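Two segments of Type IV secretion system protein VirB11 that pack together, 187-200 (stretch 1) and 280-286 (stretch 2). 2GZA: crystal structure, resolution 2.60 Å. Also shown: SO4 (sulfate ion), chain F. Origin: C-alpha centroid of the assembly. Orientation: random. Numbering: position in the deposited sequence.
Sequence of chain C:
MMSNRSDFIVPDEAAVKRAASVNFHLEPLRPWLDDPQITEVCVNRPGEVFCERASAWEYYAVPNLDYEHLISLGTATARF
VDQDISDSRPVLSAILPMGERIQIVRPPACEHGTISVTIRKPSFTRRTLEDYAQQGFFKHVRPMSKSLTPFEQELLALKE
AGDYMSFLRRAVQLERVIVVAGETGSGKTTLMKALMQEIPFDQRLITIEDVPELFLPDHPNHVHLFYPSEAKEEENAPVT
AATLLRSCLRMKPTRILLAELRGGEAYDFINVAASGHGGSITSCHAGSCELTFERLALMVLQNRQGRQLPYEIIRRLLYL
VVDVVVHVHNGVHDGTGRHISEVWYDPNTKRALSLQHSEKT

Stretch 1 187-200: GKTTLMKALMQEIP
Stretch 2, residues 280-286: SITSCHA

Stretch 1 begins with Gly 187 at the N-cap position (phi/psi 95/26, where a side chain would jam against the preceding carbonyl) and continues as a helix from Lys 188, with phi near -60° and psi between -50° and -28°. Its i to i+4 bonds run from Leu 191 N to Gly 187 O (3.1 Å) onward; a type I turn, Met 196 to Ile 199, follows, closed by Ile 199 N to Met 196 O at 3.1 Å. Stretch 2 is a strand from Ile 281 to His 285. The two run nearly antiparallel, at 166°, with axes 8.8 Å apart at closest approach. Register is set by Lys 188 CA to Ser 283 CA at 6.6 Å and Met 192 CA to Ile 281 CA at 7.0 Å: one helical turn spans two strand residues. The extended backbone alternates its side chains, so that Ile 281 and Ser 283 point toward the helix and Thr 282 and Cys 284 away; the register sets Lys 188 beside Ser 283 and Met 192 beside Ile 281.

No hydrogen bond crosses the interface; the contact, mostly through side chains, buries 418 Å² in all, both sides summed. Ile 281 (chi1 m, chi2 t) has the largest covered area. Its CG2 lies 3.7 Å from Met 192 CG, and its CD1 reaches into a pocket of Leu 195 CB (4.2 Å), Met 196 CG (4.2 Å) and Ile 199 CD1 (4.0 Å). Leu 195 and Ile 199, both m,t, point toward the strand; Met 196 (m,t,p) lies sideways and contributes less.

Met 192 is t,t,p. The extended chi1 and chi2 carry the sulfur across to the strand, and the p turn at chi3 sends the methyl along it to Ser 283: SD is 3.7 Å from Thr 282 C, and CE is 3.8 Å from Ser 283 CB. The flexible thioether thus follows the strand backbone beyond Ile 281. Ser 283 (p) packs its CB against both this methyl and the Lys 188 chain, whose CD is 4.2 Å from Ser 283 CB; its OG is hydrogen-bonded elsewhere in the structure.

Lys 188 starts m,t, laying its aliphatic part against the strand with CD 3.6 Å from Cys 284 O. Chi3 at -91°, between wells, and chi4 p then turn the amine to the sulfate, which sits by the start of the helix, and NZ donates to its O2 and O4, each at 2.9 Å. Lys 188 N also donates to O2 (3.0 Å), and Gly 187 N adds a weak bond to O2 at 3.3 Å. The cation and the helix N-terminus suit this anion, probably from the crystallisation liquor. His 285 (chi1 m) leaves CA sideways, but its ring end comes nearer and lies obliquely by Lys 188 NZ.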

ATOM      1  N   GLY C 187      40.301   2.980   1.826  1.00 39.02           N
ATOM      2  CA  GLY C 187      40.932   4.296   1.822  1.00 38.77           C
ATOM      3  C   GLY C 187      40.021   5.434   1.390  1.00 38.80           C
ATOM      4  O   GLY C 187      40.497   6.460   0.899  1.00 38.96           O
ATOM      5  N   LYS C 188      38.714   5.258   1.582  1.00 38.55           N
ATOM      6  CA  LYS C 188      37.713   6.252   1.188  1.00 38.21           C
ATOM      7  C   LYS C 188      37.952   7.589   1.867  1.00 38.07           C
ATOM      8  O   LYS C 188      37.983   8.632   1.215  1.00 38.04           O
ATOM      9  CB  LYS C 188      36.309   5.769   1.532  1.00 38.26           C
ATOM     10  CG  LYS C 188      35.734   4.735   0.591  1.00 38.36           C
ATOM     11  CD  LYS C 188      34.320   4.356   0.999  1.00 38.53           C
ATOM     12  CE  LYS C 188      34.287   3.160   1.946  1.00 39.42           C
ATOM     13  NZ  LYS C 188      34.546   3.509   3.360  1.00 40.48           N
ATOM     14  N   THR C 189      38.116   7.540   3.183  1.00 37.90           N
ATOM     15  CA  THR C 189      38.367   8.721   4.004  1.00 37.62           C
ATOM     16  C   THR C 189      39.600   9.496   3.544  1.00 37.58           C
ATOM     17  O   THR C 189      39.576  10.724   3.494  1.00 37.84           O
ATOM     18  CB  THR C 189      38.518   8.320   5.482  1.00 37.67           C
ATOM     19  OG1 THR C 189      37.346   7.608   5.900  1.00 37.70           O
ATOM     20  CG2 THR C 189      38.716   9.542   6.367  1.00 37.23           C
ATOM     21  N   THR C 190      40.665   8.777   3.202  1.00 37.31           N
ATOM     22  CA  THR C 190      41.887   9.413   2.736  1.00 37.01           C
ATOM     23  C   THR C 190      41.659  10.150   1.419  1.00 36.83           C
ATOM     24  O   THR C 190      42.088  11.291   1.270  1.00 36.76           O
ATOM     25  CB  THR C 190      43.051   8.403   2.608  1.00 37.13           C
ATOM     26  OG1 THR C 190      43.117   7.597   3.789  1.00 37.51           O
ATOM     27  CG2 THR C 190      44.375   9.126   2.426  1.00 36.60           C
ATOM     28  N   LEU C 191      40.976   9.507   0.476  1.00 36.73           N
ATOM     29  CA  LEU C 191      40.637  10.160  -0.787  1.00 36.66           C
ATOM     30  C   LEU C 191      39.725  11.369  -0.549  1.00 36.91           C
ATOM     31  O   LEU C 191      39.907  12.435  -1.146  1.00 36.84           O
ATOM     32  CB  LEU C 191      39.989   9.176  -1.760  1.00 36.47           C
ATOM     33  CG  LEU C 191      39.549   9.731  -3.118  1.00 36.43           C
ATOM     34  CD1 LEU C 191      40.719  10.366  -3.873  1.00 36.34           C
ATOM     35  CD2 LEU C 191      38.898   8.639  -3.949  1.00 35.91           C
ATOM     36  N   MET C 192      38.753  11.200   0.335  1.00 37.14           N
ATOM     37  CA  MET C 192      37.840  12.279   0.695  1.00 37.66           C
ATOM     38  C   MET C 192      38.639  13.481   1.205  1.00 37.53           C
ATOM     39  O   MET C 192      38.370  14.623   0.816  1.00 37.41           O
ATOM     40  CB  MET C 192      36.800  11.781   1.711  1.00 37.58           C
ATOM     41  CG  MET C 192      35.755  12.790   2.145  1.00 38.60           C
ATOM     42  SD  MET C 192      34.228  12.056   2.827  1.00 41.41           S
ATOM     43  CE  MET C 192      34.880  10.731   3.851  1.00 39.77           C
ATOM     44  N   LYS C 193      39.638  13.215   2.043  1.00 37.47           N
ATOM     45  CA  LYS C 193      40.527  14.267   2.549  1.00 37.44           C
ATOM     46  C   LYS C 193      41.383  14.892   1.447  1.00 37.21           C
ATOM     47  O   LYS C 193      41.631  16.098   1.466  1.00 37.25           O
ATOM     48  CB  LYS C 193      41.420  13.745   3.677  1.00 37.57           C
ATOM     49  CG  LYS C 193      40.685  13.510   4.984  1.00 38.65           C
ATOM     50  CD  LYS C 193      41.589  13.708   6.193  1.00 40.36           C
ATOM     51  CE  LYS C 193      42.405  12.467   6.505  1.00 41.87           C
ATOM     52  NZ  LYS C 193      42.989  12.523   7.874  1.00 42.50           N
ATOM     53  N   ALA C 194      41.828  14.074   0.497  1.00 36.87           N
ATOM     54  CA  ALA C 194      42.566  14.580  -0.654  1.00 36.63           C
ATOM     55  C   ALA C 194      41.691  15.525  -1.465  1.00 36.47           C
ATOM     56  O   ALA C 194      42.145  16.573  -1.903  1.00 36.52           O
ATOM     57  CB  ALA C 194      43.065  13.435  -1.521  1.00 36.58           C
ATOM     58  N   LEU C 195      40.432  15.150  -1.652  1.00 36.53           N
ATOM     59  CA  LEU C 195      39.479  15.961  -2.410  1.00 36.48           C
ATOM     60  C   LEU C 195      39.120  17.266  -1.706  1.00 36.61           C
ATOM     61  O   LEU C 195      38.855  18.281  -2.356  1.00 36.69           O
ATOM     62  CB  LEU C 195      38.202  15.170  -2.715  1.00 36.30           C
ATOM     63  CG  LEU C 195      38.291  14.005  -3.703  1.00 35.85           C
ATOM     64  CD1 LEU C 195      36.984  13.239  -3.731  1.00 35.11           C
ATOM     65  CD2 LEU C 195      38.669  14.473  -5.102  1.00 35.13           C
ATOM     66  N   MET C 196      39.111  17.233  -0.378  1.00 36.83           N
ATOM     67  CA  MET C 196      38.815  18.408   0.434  1.00 36.92           C
ATOM     68  C   MET C 196      39.906  19.465   0.334  1.00 37.05           C
ATOM     69  O   MET C 196      39.632  20.659   0.494  1.00 37.23           O
ATOM     70  CB  MET C 196      38.589  18.007   1.887  1.00 36.91           C
ATOM     71  CG  MET C 196      37.166  17.578   2.212  1.00 37.03           C
ATOM     72  SD  MET C 196      37.026  16.440   3.619  1.00 37.64           S
ATOM     73  CE  MET C 196      37.998  17.257   4.870  1.00 36.94           C
ATOM     74  N   GLN C 197      41.134  19.034   0.064  1.00 37.16           N
ATOM     75  CA  GLN C 197      42.244  19.966  -0.115  1.00 37.32           C
ATOM     76  C   GLN C 197      42.095  20.788  -1.397  1.00 37.25           C
ATOM     77  O   GLN C 197      42.764  21.797  -1.575  1.00 37.27           O
ATOM     78  CB  GLN C 197      43.581  19.226  -0.073  1.00 37.35           C
ATOM     79  CG  GLN C 197      43.959  18.688   1.305  1.00 38.28           C
ATOM     80  CD  GLN C 197      43.965  19.764   2.386  1.00 39.39           C
ATOM     81  OE1 GLN C 197      43.225  19.676   3.364  1.00 39.62           O
ATOM     82  NE2 GLN C 197      44.794  20.785   2.207  1.00 39.65           N
ATOM     83  N   GLU C 198      41.199  20.352  -2.275  1.00 37.29           N
ATOM     84  CA  GLU C 198      40.916  21.052  -3.529  1.00 37.36           C
ATOM     85  C   GLU C 198      39.855  22.141  -3.373  1.00 37.30           C
ATOM     86  O   GLU C 198      39.640  22.936  -4.288  1.00 37.33           O
ATOM     87  CB  GLU C 198      40.485  20.066  -4.620  1.00 37.31           C
ATOM     88  CG  GLU C 198      41.489  18.961  -4.928  1.00 38.05           C
ATOM     89  CD  GLU C 198      42.870  19.479  -5.303  1.00 39.37           C
ATOM     90  OE1 GLU C 198      43.864  18.855  -4.869  1.00 40.26           O
ATOM     91  OE2 GLU C 198      42.969  20.498  -6.027  1.00 39.80           O
ATOM     92  N   ILE C 199      39.181  22.159  -2.224  1.00 37.17           N
ATOM     93  CA  ILE C 199      38.238  23.224  -1.891  1.00 37.07           C
ATOM     94  C   ILE C 199      39.029  24.500  -1.583  1.00 37.15           C
ATOM     95  O   ILE C 199      40.005  24.451  -0.835  1.00 37.13           O
ATOM     96  CB  ILE C 199      37.324  22.832  -0.689  1.00 37.13           C
ATOM     97  CG1 ILE C 199      36.661  21.472  -0.937  1.00 37.07           C
ATOM     98  CG2 ILE C 199      36.264  23.911  -0.419  1.00 36.55           C
ATOM     99  CD1 ILE C 199      35.968  20.874   0.262  1.00 36.91           C
ATOM    100  N   PRO C 200      38.638  25.635  -2.192  1.00 37.35           N
ATOM    101  CA  PRO C 200      39.289  26.924  -1.932  1.00 37.48           C
ATOM    102  C   PRO C 200      39.297  27.246  -0.445  1.00 37.79           C
ATOM    103  O   PRO C 200      38.280  27.073   0.225  1.00 37.86           O
ATOM    104  CB  PRO C 200      38.417  27.920  -2.695  1.00 37.38           C
ATOM    105  CG  PRO C 200      37.807  27.112  -3.794  1.00 37.39           C
ATOM    106  CD  PRO C 200      37.561  25.763  -3.191  1.00 37.47           C
ATOM    107  N   SER C 280      29.196  19.290  -1.847  1.00 35.36           N
ATOM    108  CA  SER C 280      29.314  18.276  -0.799  1.00 34.99           C
ATOM    109  C   SER C 280      30.177  17.100  -1.233  1.00 34.27           C
ATOM    110  O   SER C 280      30.145  16.679  -2.386  1.00 34.01           O
ATOM    111  CB  SER C 280      27.939  17.748  -0.400  1.00 35.20           C
ATOM    112  OG  SER C 280      27.202  18.718   0.327  1.00 36.67           O
ATOM    113  N   ILE C 281      30.954  16.587  -0.290  1.00 33.65           N
ATOM    114  CA  ILE C 281      31.727  15.374  -0.475  1.00 32.73           C
ATOM    115  C   ILE C 281      31.361  14.478   0.690  1.00 32.27           C
ATOM    116  O   ILE C 281      31.333  14.926   1.837  1.00 32.28           O
ATOM    117  CB  ILE C 281      33.252  15.654  -0.514  1.00 32.73           C
ATOM    118  CG1 ILE C 281      33.589  16.681  -1.595  1.00 32.55           C
ATOM    119  CG2 ILE C 281      34.049  14.364  -0.749  1.00 32.75           C
ATOM    120  CD1 ILE C 281      34.928  17.373  -1.388  1.00 32.84           C
ATOM    121  N   THR C 282      31.048  13.223   0.387  1.00 31.84           N
ATOM    122  CA  THR C 282      30.737  12.225   1.406  1.00 31.42           C
ATOM    123  C   THR C 282      31.271  10.858   0.985  1.00 31.40           C
ATOM    124  O   THR C 282      31.868  10.724  -0.083  1.00 31.35           O
ATOM    125  CB  THR C 282      29.216  12.173   1.704  1.00 31.40           C
ATOM    126  OG1 THR C 282      28.964  11.282   2.795  1.00 31.53           O
ATOM    127  CG2 THR C 282      28.420  11.721   0.487  1.00 31.04           C
ATOM    128  N   SER C 283      31.070   9.847   1.819  1.00 31.38           N
ATOM    129  CA  SER C 283      31.472   8.494   1.461  1.00 31.47           C
ATOM    130  C   SER C 283      30.365   7.479   1.726  1.00 31.84           C
ATOM    131  O   SER C 283      29.386   7.770   2.418  1.00 31.79           O
ATOM    132  CB  SER C 283      32.732   8.091   2.211  1.00 31.13           C
ATOM    133  OG  SER C 283      32.425   7.791   3.555  1.00 31.22           O
ATOM    134  N   CYS C 284      30.543   6.276   1.185  1.00 32.18           N
ATOM    135  CA  CYS C 284      29.577   5.209   1.333  1.00 32.46           C
ATOM    136  C   CYS C 284      30.262   3.876   1.047  1.00 32.72           C
ATOM    137  O   CYS C 284      30.934   3.732   0.034  1.00 32.82           O
ATOM    138  CB  CYS C 284      28.415   5.449   0.359  1.00 32.62           C
ATOM    139  SG  CYS C 284      27.075   4.242   0.385  1.00 33.15           S
ATOM    140  N   HIS C 285      30.112   2.910   1.952  1.00 33.01           N
ATOM    141  CA  HIS C 285      30.551   1.534   1.693  1.00 33.45           C
ATOM    142  C   HIS C 285      29.720   0.941   0.572  1.00 33.51           C
ATOM    143  O   HIS C 285      28.503   0.833   0.704  1.00 33.53           O
ATOM    144  CB  HIS C 285      30.392   0.650   2.934  1.00 33.55           C
ATOM    145  CG  HIS C 285      31.128   1.147   4.132  1.00 34.31           C
ATOM    146  ND1 HIS C 285      32.456   0.864   4.360  1.00 35.56           N
ATOM    147  CD2 HIS C 285      30.719   1.911   5.169  1.00 35.33           C
ATOM    148  CE1 HIS C 285      32.836   1.440   5.484  1.00 35.51           C
ATOM    149  NE2 HIS C 285      31.801   2.078   5.997  1.00 35.31           N
ATOM    150  N   ALA C 286      30.378   0.573  -0.525  1.00 33.63           N
ATOM    151  CA  ALA C 286      29.716  -0.065  -1.665  1.00 33.82           C
ATOM    152  C   ALA C 286      30.725  -0.817  -2.518  1.00 34.04           C
ATOM    153  O   ALA C 286      31.901  -0.462  -2.552  1.00 34.22           O
ATOM    154  CB  ALA C 286      28.957   0.957  -2.495  1.00 33.54           C
TER
HETATM  155  S   SO4 F3001      37.595   3.689   4.818  1.00 54.43           S
HETATM  156  O1  SO4 F3001      38.854   4.408   4.965  1.00 53.80           O
HETATM  157  O2  SO4 F3001      37.458   3.262   3.431  1.00 54.29           O
HETATM  158  O3  SO4 F3001      37.569   2.513   5.686  1.00 54.55           O
HETATM  159  O4  SO4 F3001      36.477   4.552   5.191  1.00 54.42           O